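Local atomic coordinates of oligopeptide-binding protein AppA (Bacillus subtilis, PDB entry 1XOC), a protein that binds oligopeptides as the receptor component of an ABC-type oligopeptide permease that supports sporulation and genetic competence. Residues Lys17-Asp23 with Trp516-Lys520; Asp145-Asn151 with Ser422-Asp426; Lys359-Lys365 with Gly388-Gln394. One frame throughout, in Å; residues are numbered along the deposited sequence.

Contact 1 of 3, residues Lys17-Asp23 with Trp516-Lys520; sequences KPQQGGD and WWLAK
The first modelled residues, K17-D23, run as an extended chain across the C-terminal end of the protein; the directions of 17-23 and 517-520, end to end, are 102° apart, and the CA atoms of Q19 and W517 are the nearest pair, at 6.2 Å. At the middle lies W517, whose indole adopts chi1 p (53°) with chi2 at -78° and so lies flat under the incoming backbone. P18 CA sits 3.5 Å from the centroid of its six-membered ring and 10° off the normal, a CH-pi contact. Q19, m at both chi1 and chi2, puts OE1 3.1 Å from K520 CD. L518 is mt, and its CD1 packs 4.0 Å from G22 CA, where a CB would clash. K520 has chi1 off-well at 25° and chi2 t. A water accepts from L518 N (2.9 Å) and donates to Q19 O (2.6 Å) and G21 O (2.7 Å). This is surface packing that joins the two chain ends beside strand 23-28; Y213 also meets W517 edge-to-face. The two backbones are thus linked through a water, while the direct contacts are the CH-pi packing on W517 and the hydrogen bond from K520 NZ to Q20 O at 3.1 Å.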
loop_
_atom_site.group_PDB
_atom_site.type_symbol
_atom_site.label_atom_id
_atom_site.label_comp_id
_atom_site.label_asym_id
_atom_site.label_seq_id
_atom_site.Cartn_x
_atom_site.Cartn_y
_atom_site.Cartn_z
ATOM N N LYS A 17 -29.736 -18.812 6.557
ATOM C CA LYS A 17 -28.571 -19.479 5.900
ATOM C C LYS A 17 -27.231 -19.191 6.585
ATOM O O LYS A 17 -26.602 -20.148 7.039
ATOM C CB LYS A 17 -28.500 -19.137 4.404
ATOM C CG LYS A 17 -27.594 -20.040 3.594
ATOM C CD LYS A 17 -28.176 -21.446 3.511
ATOM C CE LYS A 17 -27.654 -22.204 2.292
ATOM N NZ LYS A 17 -26.174 -22.105 2.150
ATOM N N PRO A 18 -26.776 -17.904 6.661
ATOM C CA PRO A 18 -25.477 -17.715 7.328
ATOM C C PRO A 18 -25.443 -18.235 8.758
ATOM O O PRO A 18 -26.428 -18.129 9.474
ATOM C CB PRO A 18 -25.260 -16.197 7.281
ATOM C CG PRO A 18 -26.082 -15.742 6.128
ATOM C CD PRO A 18 -27.302 -16.609 6.183
ATOM N N GLN A 19 -24.306 -18.817 9.123
ATOM C CA GLN A 19 -24.087 -19.528 10.372
ATOM C C GLN A 19 -23.014 -18.791 11.165
ATOM O O GLN A 19 -21.952 -18.483 10.631
ATOM C CB GLN A 19 -23.532 -20.926 10.080
ATOM C CG GLN A 19 -24.464 -21.850 9.350
ATOM C CD GLN A 19 -25.463 -22.445 10.277
ATOM O OE1 GLN A 19 -25.114 -23.272 11.121
ATOM N NE2 GLN A 19 -26.723 -22.021 10.157
ATOM N N GLN A 20 -23.269 -18.559 12.447
ATOM C CA GLN A 20 -22.294 -17.932 13.310
ATOM C C GLN A 20 -21.296 -18.974 13.756
ATOM O O GLN A 20 -21.635 -20.142 13.900
ATOM C CB GLN A 20 -22.972 -17.322 14.535
ATOM C CG GLN A 20 -22.160 -16.289 15.236
ATOM C CD GLN A 20 -22.886 -15.713 16.434
ATOM O OE1 GLN A 20 -23.653 -14.766 16.304
ATOM N NE2 GLN A 20 -22.650 -16.284 17.597
ATOM N N GLY A 21 -20.049 -18.561 13.953
ATOM C CA GLY A 21 -19.045 -19.442 14.515
ATOM C C GLY A 21 -17.764 -19.549 13.708
ATOM O O GLY A 21 -17.702 -19.186 12.534
ATOM N N GLY A 22 -16.728 -20.023 14.382
ATOM C CA GLY A 22 -15.475 -20.334 13.733
ATOM C C GLY A 22 -14.390 -19.304 13.945
ATOM O O GLY A 22 -14.612 -18.170 14.397
ATOM N N ASP A 23 -13.182 -19.721 13.598
ATOM C CA ASP A 23 -11.986 -18.946 13.822
ATOM C C ASP A 23 -11.175 -18.921 12.515
ATOM O O ASP A 23 -10.886 -19.963 11.908
ATOM C CB ASP A 23 -11.214 -19.551 14.997
ATOM C CG ASP A 23 -12.071 -19.671 16.254
ATOM O OD1 ASP A 23 -12.324 -18.658 16.928
ATOM O OD2 ASP A 23 -12.512 -20.802 16.595
ATOM N N TRP A 516 -18.222 -12.889 6.207
ATOM C CA TRP A 516 -17.852 -14.234 5.811
ATOM C C TRP A 516 -18.308 -15.215 6.888
ATOM O O TRP A 516 -18.355 -14.878 8.068
ATOM C CB TRP A 516 -16.334 -14.387 5.686
ATOM C CG TRP A 516 -15.621 -13.414 4.788
ATOM C CD1 TRP A 516 -16.171 -12.438 4.004
ATOM C CD2 TRP A 516 -14.199 -13.305 4.624
ATOM N NE1 TRP A 516 -15.170 -11.751 3.341
ATOM C CE2 TRP A 516 -13.953 -12.251 3.727
ATOM C CE3 TRP A 516 -13.106 -13.984 5.169
ATOM C CZ2 TRP A 516 -12.655 -11.887 3.336
ATOM C CZ3 TRP A 516 -11.827 -13.615 4.793
ATOM C CH2 TRP A 516 -11.606 -12.576 3.896
ATOM N N TRP A 517 -18.635 -16.422 6.483
ATOM C CA TRP A 517 -19.062 -17.439 7.428
ATOM C C TRP A 517 -18.646 -18.811 6.947
ATOM O O TRP A 517 -18.375 -19.032 5.769
ATOM C CB TRP A 517 -20.567 -17.363 7.678
ATOM C CG TRP A 517 -21.461 -17.390 6.457
ATOM C CD1 TRP A 517 -21.726 -16.345 5.599
ATOM C CD2 TRP A 517 -22.238 -18.465 6.020
ATOM N NE1 TRP A 517 -22.599 -16.728 4.642
ATOM C CE2 TRP A 517 -22.947 -18.031 4.874
ATOM C CE3 TRP A 517 -22.405 -19.768 6.467
ATOM C CZ2 TRP A 517 -23.803 -18.854 4.174
ATOM C CZ3 TRP A 517 -23.263 -20.593 5.785
ATOM C CH2 TRP A 517 -23.963 -20.134 4.638
ATOM N N LEU A 518 -18.575 -19.737 7.892
ATOM C CA LEU A 518 -18.235 -21.115 7.600
ATOM C C LEU A 518 -19.488 -21.977 7.619
ATOM O O LEU A 518 -20.150 -22.090 8.657
ATOM C CB LEU A 518 -17.216 -21.610 8.616
ATOM C CG LEU A 518 -15.874 -20.886 8.511
ATOM C CD1 LEU A 518 -15.057 -21.019 9.780
ATOM C CD2 LEU A 518 -15.062 -21.413 7.338
ATOM N N ALA A 519 -19.823 -22.552 6.468
ATOM C CA ALA A 519 -20.973 -23.423 6.351
ATOM C C ALA A 519 -20.711 -24.716 7.117
ATOM O O ALA A 519 -19.645 -25.311 6.990
ATOM C CB ALA A 519 -21.249 -23.711 4.895
ATOM N N LYS A 520 -21.708 -25.141 7.893
ATOM C CA LYS A 520 -21.627 -26.316 8.779
ATOM C C LYS A 520 -22.892 -27.139 8.607
ATOM O O LYS A 520 -23.879 -26.617 8.075
ATOM C CB LYS A 520 -21.488 -25.898 10.263
ATOM C CG LYS A 520 -22.050 -24.503 10.594
ATOM C CD LYS A 520 -22.328 -24.274 12.099
ATOM C CE LYS A 520 -21.055 -24.308 12.950
ATOM N NZ LYS A 520 -20.976 -23.155 13.925
ATOM O OXT LYS A 520 -22.976 -28.310 9.011
HETATM O O HOH W 1 -19.345 -18.732 10.497
#

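Contact 2 of 3, residues Asp145-Asn151 with Ser422-Asp426; sequences DGNFYNN and STFPD
F424, with chi1 t and chi2 72°, lays its ring against the turn that leads into helix 147-155, where G146 O lies over one face and G146 C is 3.7 Å from F424 CE2. N150 CB approaches F424 CD1 to 3.5 Å. N147 and N151, both m at chi1, bring N147 OD1 and N151 ND2 to the ring edge, 3.7 Å from F424 CD2 and 3.2 Å from F424 CB, and N151 ND2 donates to N147 OD1 at 2.8 Å, so the amides that line the ring also bond to each other. The nearest CA atoms are those of N150 and F424, 6.0 Å apart; a CB on G146 would strike the ring. Segment 422-426 is irregular, whereas 145-151 turns into helix, with a wider pi-type turn at 148-151. D145, chi1 t, caps the start: its OD2 accepts from N147 N at 2.9 Å and from N147 ND2 at 3.0 Å. N147 ND2 also makes a weak hydrogen bond to D426 OD1 (2.7 Å). K458 NZ makes salt bridges to D145 OD1 and D426 OD1, offsetting the like charges of D145 OD2 and D426 OD1, 4.4 Å apart. The contact borders the peptide-binding site: S422 OG, T423 OG1 and N151 OD1 all hydrogen-bond to the backbone of the bound peptide, so both segments hold the ligand. The helix start, backed by V65 of strand 65-76 against N150, meets the loop that follows strand 414-420 and leads into helix 428-431, where D426 OD2 caps Y428 N.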
loop_
_atom_site.group_PDB
_atom_site.type_symbol
_atom_site.label_atom_id
_atom_site.label_comp_id
_atom_site.label_asym_id
_atom_site.label_seq_id
_atom_site.Cartn_x
_atom_site.Cartn_y
_atom_site.Cartn_z
ATOM N N ASP A 145 -10.170 18.893 -4.936
ATOM C CA ASP A 145 -9.289 17.746 -5.063
ATOM C C ASP A 145 -10.084 16.488 -4.800
ATOM O O ASP A 145 -10.549 16.230 -3.673
ATOM C CB ASP A 145 -8.117 17.902 -4.085
ATOM C CG ASP A 145 -7.045 16.807 -4.223
ATOM O OD1 ASP A 145 -5.946 17.049 -3.690
ATOM O OD2 ASP A 145 -7.290 15.763 -4.862
ATOM N N GLY A 146 -10.250 15.694 -5.853
ATOM C CA GLY A 146 -10.986 14.435 -5.761
ATOM C C GLY A 146 -10.414 13.413 -4.800
ATOM O O GLY A 146 -11.096 12.449 -4.421
ATOM N N ASN A 147 -9.176 13.598 -4.363
ATOM C CA ASN A 147 -8.636 12.717 -3.337
ATOM C C ASN A 147 -9.388 12.777 -2.022
ATOM O O ASN A 147 -9.333 11.830 -1.224
ATOM C CB ASN A 147 -7.158 12.980 -3.069
ATOM C CG ASN A 147 -6.300 12.330 -4.065
ATOM O OD1 ASN A 147 -5.997 11.129 -3.942
ATOM N ND2 ASN A 147 -5.924 13.076 -5.095
ATOM N N PHE A 148 -10.065 13.889 -1.753
ATOM C CA PHE A 148 -10.763 13.976 -0.495
ATOM C C PHE A 148 -11.935 12.999 -0.456
ATOM O O PHE A 148 -11.985 12.108 0.411
ATOM C CB PHE A 148 -11.213 15.399 -0.110
ATOM C CG PHE A 148 -11.926 15.416 1.188
ATOM C CD1 PHE A 148 -11.250 15.237 2.374
ATOM C CD2 PHE A 148 -13.287 15.456 1.240
ATOM C CE1 PHE A 148 -11.936 15.189 3.558
ATOM C CE2 PHE A 148 -13.945 15.388 2.432
ATOM C CZ PHE A 148 -13.264 15.246 3.583
ATOM N N TYR A 149 -12.906 13.174 -1.349
ATOM C CA TYR A 149 -14.048 12.280 -1.333
ATOM C C TYR A 149 -13.626 10.821 -1.568
ATOM O O TYR A 149 -14.183 9.895 -0.978
ATOM C CB TYR A 149 -15.071 12.737 -2.394
ATOM C CG TYR A 149 -16.297 11.854 -2.447
ATOM C CD1 TYR A 149 -16.360 10.786 -3.330
ATOM C CD2 TYR A 149 -17.350 12.034 -1.559
ATOM C CE1 TYR A 149 -17.467 9.943 -3.350
ATOM C CE2 TYR A 149 -18.458 11.172 -1.566
ATOM C CZ TYR A 149 -18.497 10.149 -2.475
ATOM O OH TYR A 149 -19.580 9.306 -2.523
ATOM N N ASN A 150 -12.659 10.617 -2.471
ATOM C CA ASN A 150 -12.433 9.278 -3.024
ATOM C C ASN A 150 -11.381 8.510 -2.269
ATOM O O ASN A 150 -11.290 7.297 -2.403
ATOM C CB ASN A 150 -12.095 9.335 -4.520
ATOM C CG ASN A 150 -13.253 9.802 -5.355
ATOM O OD1 ASN A 150 -14.171 9.027 -5.640
ATOM N ND2 ASN A 150 -13.229 11.071 -5.759
ATOM N N ASN A 151 -10.600 9.218 -1.480
ATOM C CA ASN A 151 -9.529 8.558 -0.702
ATOM C C ASN A 151 -9.525 8.881 0.797
ATOM O O ASN A 151 -9.392 7.982 1.622
ATOM C CB ASN A 151 -8.156 8.834 -1.326
ATOM C CG ASN A 151 -7.890 8.021 -2.572
ATOM O OD1 ASN A 151 -8.373 6.890 -2.723
ATOM N ND2 ASN A 151 -7.097 8.596 -3.494
ATOM N N SER A 422 -3.683 3.318 -4.475
ATOM C CA SER A 422 -4.934 3.973 -4.154
ATOM C C SER A 422 -6.005 3.572 -5.163
ATOM O O SER A 422 -5.719 3.396 -6.363
ATOM C CB SER A 422 -4.765 5.485 -4.203
ATOM O OG SER A 422 -5.960 6.091 -3.761
ATOM N N THR A 423 -7.250 3.481 -4.700
ATOM C CA THR A 423 -8.378 3.176 -5.585
ATOM C C THR A 423 -8.796 4.379 -6.416
ATOM O O THR A 423 -9.540 4.241 -7.391
ATOM C CB THR A 423 -9.623 2.636 -4.804
ATOM O OG1 THR A 423 -10.025 3.581 -3.827
ATOM C CG2 THR A 423 -9.307 1.344 -4.096
ATOM N N PHE A 424 -8.361 5.565 -5.998
ATOM C CA PHE A 424 -8.522 6.781 -6.782
ATOM C C PHE A 424 -7.177 7.112 -7.374
ATOM O O PHE A 424 -6.212 7.366 -6.663
ATOM C CB PHE A 424 -9.018 7.937 -5.927
ATOM C CG PHE A 424 -9.257 9.189 -6.695
ATOM C CD1 PHE A 424 -10.333 9.270 -7.548
ATOM C CD2 PHE A 424 -8.393 10.271 -6.587
ATOM C CE1 PHE A 424 -10.585 10.433 -8.288
ATOM C CE2 PHE A 424 -8.634 11.431 -7.338
ATOM C CZ PHE A 424 -9.724 11.501 -8.174
ATOM N N PRO A 425 -7.084 7.084 -8.702
ATOM C CA PRO A 425 -5.784 7.153 -9.360
ATOM C C PRO A 425 -5.215 8.571 -9.354
ATOM O O PRO A 425 -5.737 9.444 -10.036
ATOM C CB PRO A 425 -6.108 6.673 -10.779
ATOM C CG PRO A 425 -7.491 7.142 -11.000
ATOM C CD PRO A 425 -8.184 6.965 -9.675
ATOM N N ASP A 426 -4.167 8.793 -8.560
ATOM C CA ASP A 426 -3.477 10.099 -8.500
ATOM C C ASP A 426 -2.038 9.828 -7.988
ATOM O O ASP A 426 -1.826 9.367 -6.832
ATOM C CB ASP A 426 -4.246 11.131 -7.626
ATOM C CG ASP A 426 -3.557 12.530 -7.569
ATOM O OD1 ASP A 426 -4.149 13.524 -7.024
ATOM O OD2 ASP A 426 -2.430 12.656 -8.099
HETATM O O HOH W 2 -3.713 8.956 -4.730
HETATM O O HOH W 3 -12.098 5.079 -3.863
#

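Contact 3 of 3, residues Lys359-Lys365 with Gly388-Gln394; sequences KFSFTLK and GIEVKTQ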
loop_
_atom_site.group_PDB
_atom_site.type_symbol
_atom_site.label_atom_id
_atom_site.label_comp_id
_atom_site.label_asym_id
_atom_site.label_seq_id
_atom_site.Cartn_x
_atom_site.Cartn_y
_atom_site.Cartn_z
ATOM N N LYS A 359 33.132 3.521 -7.484
ATOM C CA LYS A 359 32.779 2.287 -8.173
ATOM C C LYS A 359 31.277 2.121 -8.104
ATOM O O LYS A 359 30.661 2.575 -7.151
ATOM C CB LYS A 359 33.518 1.087 -7.571
ATOM C CG LYS A 359 33.048 0.611 -6.203
ATOM C CD LYS A 359 33.926 -0.539 -5.657
ATOM C CE LYS A 359 33.232 -1.299 -4.500
ATOM N NZ LYS A 359 33.560 -2.770 -4.457
ATOM N N PHE A 360 30.695 1.495 -9.121
ATOM C CA PHE A 360 29.252 1.304 -9.177
ATOM C C PHE A 360 28.930 0.065 -8.342
ATOM O O PHE A 360 28.875 -1.045 -8.857
ATOM C CB PHE A 360 28.773 1.141 -10.618
ATOM C CG PHE A 360 27.371 1.641 -10.854
ATOM C CD1 PHE A 360 27.107 2.510 -11.901
ATOM C CD2 PHE A 360 26.310 1.253 -10.027
ATOM C CE1 PHE A 360 25.826 2.978 -12.139
ATOM C CE2 PHE A 360 25.014 1.727 -10.270
ATOM C CZ PHE A 360 24.785 2.589 -11.323
ATOM N N SER A 361 28.747 0.299 -7.043
ATOM C CA SER A 361 28.505 -0.730 -6.050
ATOM C C SER A 361 27.465 -0.227 -5.059
ATOM O O SER A 361 27.606 0.879 -4.530
ATOM C CB SER A 361 29.790 -1.012 -5.290
ATOM O OG SER A 361 29.568 -1.947 -4.251
ATOM N N PHE A 362 26.437 -1.037 -4.810
ATOM C CA PHE A 362 25.375 -0.673 -3.875
ATOM C C PHE A 362 24.686 -1.899 -3.284
ATOM O O PHE A 362 24.856 -3.016 -3.752
ATOM C CB PHE A 362 24.335 0.231 -4.555
ATOM C CG PHE A 362 23.550 -0.445 -5.641
ATOM C CD1 PHE A 362 22.294 -1.007 -5.374
ATOM C CD2 PHE A 362 24.054 -0.518 -6.930
ATOM C CE1 PHE A 362 21.591 -1.640 -6.370
ATOM C CE2 PHE A 362 23.369 -1.140 -7.920
ATOM C CZ PHE A 362 22.109 -1.690 -7.657
ATOM N N THR A 363 23.861 -1.643 -2.270
ATOM C CA THR A 363 23.060 -2.666 -1.617
ATOM C C THR A 363 21.583 -2.575 -2.054
ATOM O O THR A 363 20.943 -1.501 -2.019
ATOM C CB THR A 363 23.199 -2.558 -0.099
ATOM O OG1 THR A 363 24.582 -2.737 0.249
ATOM C CG2 THR A 363 22.339 -3.591 0.639
ATOM N N LEU A 364 21.048 -3.724 -2.488
ATOM C CA LEU A 364 19.634 -3.882 -2.830
ATOM C C LEU A 364 18.895 -4.619 -1.713
ATOM O O LEU A 364 19.124 -5.817 -1.457
ATOM C CB LEU A 364 19.509 -4.670 -4.124
ATOM C CG LEU A 364 18.118 -4.905 -4.735
ATOM C CD1 LEU A 364 17.415 -3.615 -5.108
ATOM C CD2 LEU A 364 18.223 -5.788 -5.962
ATOM N N LYS A 365 17.970 -3.900 -1.071
ATOM C CA LYS A 365 17.184 -4.450 0.023
ATOM C C LYS A 365 15.823 -4.957 -0.438
ATOM O O LYS A 365 15.241 -4.434 -1.406
ATOM C CB LYS A 365 16.924 -3.381 1.088
ATOM C CG LYS A 365 18.093 -2.975 1.902
ATOM C CD LYS A 365 17.738 -1.871 2.900
ATOM C CE LYS A 365 18.882 -1.686 3.877
ATOM N NZ LYS A 365 18.703 -0.534 4.808
ATOM N N GLY A 388 28.966 -4.910 -15.250
ATOM C CA GLY A 388 29.966 -4.307 -14.374
ATOM C C GLY A 388 29.420 -3.498 -13.218
ATOM O O GLY A 388 30.074 -2.579 -12.731
ATOM N N ILE A 389 28.219 -3.849 -12.767
ATOM C CA ILE A 389 27.625 -3.218 -11.605
ATOM C C ILE A 389 27.551 -4.245 -10.470
ATOM O O ILE A 389 27.034 -5.346 -10.661
ATOM C CB ILE A 389 26.235 -2.693 -11.945
ATOM C CG1 ILE A 389 26.378 -1.509 -12.913
ATOM C CG2 ILE A 389 25.491 -2.293 -10.672
ATOM C CD1 ILE A 389 25.065 -0.892 -13.366
ATOM N N GLU A 390 28.066 -3.861 -9.304
ATOM C CA GLU A 390 28.175 -4.729 -8.137
ATOM C C GLU A 390 27.021 -4.464 -7.169
ATOM O O GLU A 390 26.859 -3.359 -6.653
ATOM C CB GLU A 390 29.521 -4.487 -7.435
ATOM C CG GLU A 390 29.727 -5.265 -6.141
ATOM C CD GLU A 390 31.106 -5.073 -5.538
ATOM O OE1 GLU A 390 31.473 -3.945 -5.137
ATOM O OE2 GLU A 390 31.841 -6.073 -5.451
ATOM N N VAL A 391 26.225 -5.494 -6.914
ATOM C CA VAL A 391 25.129 -5.373 -5.954
ATOM C C VAL A 391 25.245 -6.401 -4.823
ATOM O O VAL A 391 25.535 -7.574 -5.065
ATOM C CB VAL A 391 23.713 -5.272 -6.641
ATOM C CG1 VAL A 391 23.706 -5.656 -8.053
ATOM C CG2 VAL A 391 22.590 -5.930 -5.812
ATOM N N LYS A 392 25.129 -5.893 -3.595
ATOM C CA LYS A 392 24.990 -6.683 -2.383
ATOM C C LYS A 392 23.507 -6.780 -2.094
ATOM O O LYS A 392 22.813 -5.761 -2.097
ATOM C CB LYS A 392 25.677 -5.981 -1.201
ATOM C CG LYS A 392 25.596 -6.767 0.139
ATOM C CD LYS A 392 26.409 -6.133 1.289
ATOM C CE LYS A 392 25.603 -5.046 2.010
ATOM N NZ LYS A 392 24.517 -5.591 2.885
ATOM N N THR A 393 23.003 -7.973 -1.825
ATOM C CA THR A 393 21.584 -8.082 -1.484
ATOM C C THR A 393 21.447 -8.085 0.040
ATOM O O THR A 393 22.368 -8.502 0.748
ATOM C CB THR A 393 20.906 -9.318 -2.131
ATOM O OG1 THR A 393 21.497 -10.514 -1.635
ATOM C CG2 THR A 393 21.041 -9.310 -3.630
ATOM N N GLN A 394 20.320 -7.587 0.547
ATOM C CA GLN A 394 20.081 -7.590 1.982
ATOM C C GLN A 394 18.593 -7.762 2.226
ATOM O O GLN A 394 17.794 -7.029 1.677
ATOM C CB GLN A 394 20.618 -6.313 2.627
ATOM C CG GLN A 394 20.633 -6.358 4.156
ATOM C CD GLN A 394 20.884 -4.998 4.799
ATOM O OE1 GLN A 394 20.465 -4.767 5.918
ATOM N NE2 GLN A 394 21.542 -4.100 4.095
#
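Two neighbouring parallel strands of a beta-alpha-beta unit meet here, joined through helix 371-385. The axes of strands 361-365 and 390-394 approach to 4.4 Å at an angle of 29°, and the register pairs S361 with E390 through to K365 with Q394. A parallel ladder of backbone hydrogen bonds, 2.7-3.0 Å long, runs E390 N to F360 O, F362 N to E390 O, K392 N to F362 O, L364 N to K392 O and Q394 N to L364 O. The apolar interlocking is on the side that carries F362, L364, V391 and T393. The F362 ring, raised by chi1 p, leans across to the second strand: V391 CB sits over its face, 4.3 Å from the centroid, and I389 CG2 fits against its edge, 3.7 Å from F362 CE2. I389 is the bump between two phenylalanines, for its CD1 also makes a CH-pi contact over the F360 ring, 3.9 Å from the centroid. V391 CG2 then fills the space beside L364 CB at 3.7 Å. Helix 371-385 packs on this side through A377 and V380 against L364. The side bearing S361, T363, K365, E390, K392 and Q394 is more polar: T363 CG2 rests 3.6 Å from Q394 NE2. At the N-terminal end of the strands K359 NZ makes a very short salt bridge of 2.5 Å to E390 OE1, which also accepts from S361 OG at 2.9 Å.

How the contacts relate
The modelled chain begins at contact 1, and the same contact receives its last residues, so 17-23 with 516-520 closes a loop of 492 residues around everything else. Within it, 145-151 leads into helix 147-155 and is met by 422-426, which arrives after strand 414-420; contact 2 closes a second loop. Nested inside that one, contact 3 closes a short loop, 359-365 returning to 388-394 after a single helix. The three are concentric, without crossing. Contacts 2 and 3 have centres 37 Å apart, on opposite sides of the chain's centre, and contacts 1 and 3 about 51 Å. Chain ends, peptide site and the mixed sheet that holds strands 358-367 and 390-396 are each tied separately.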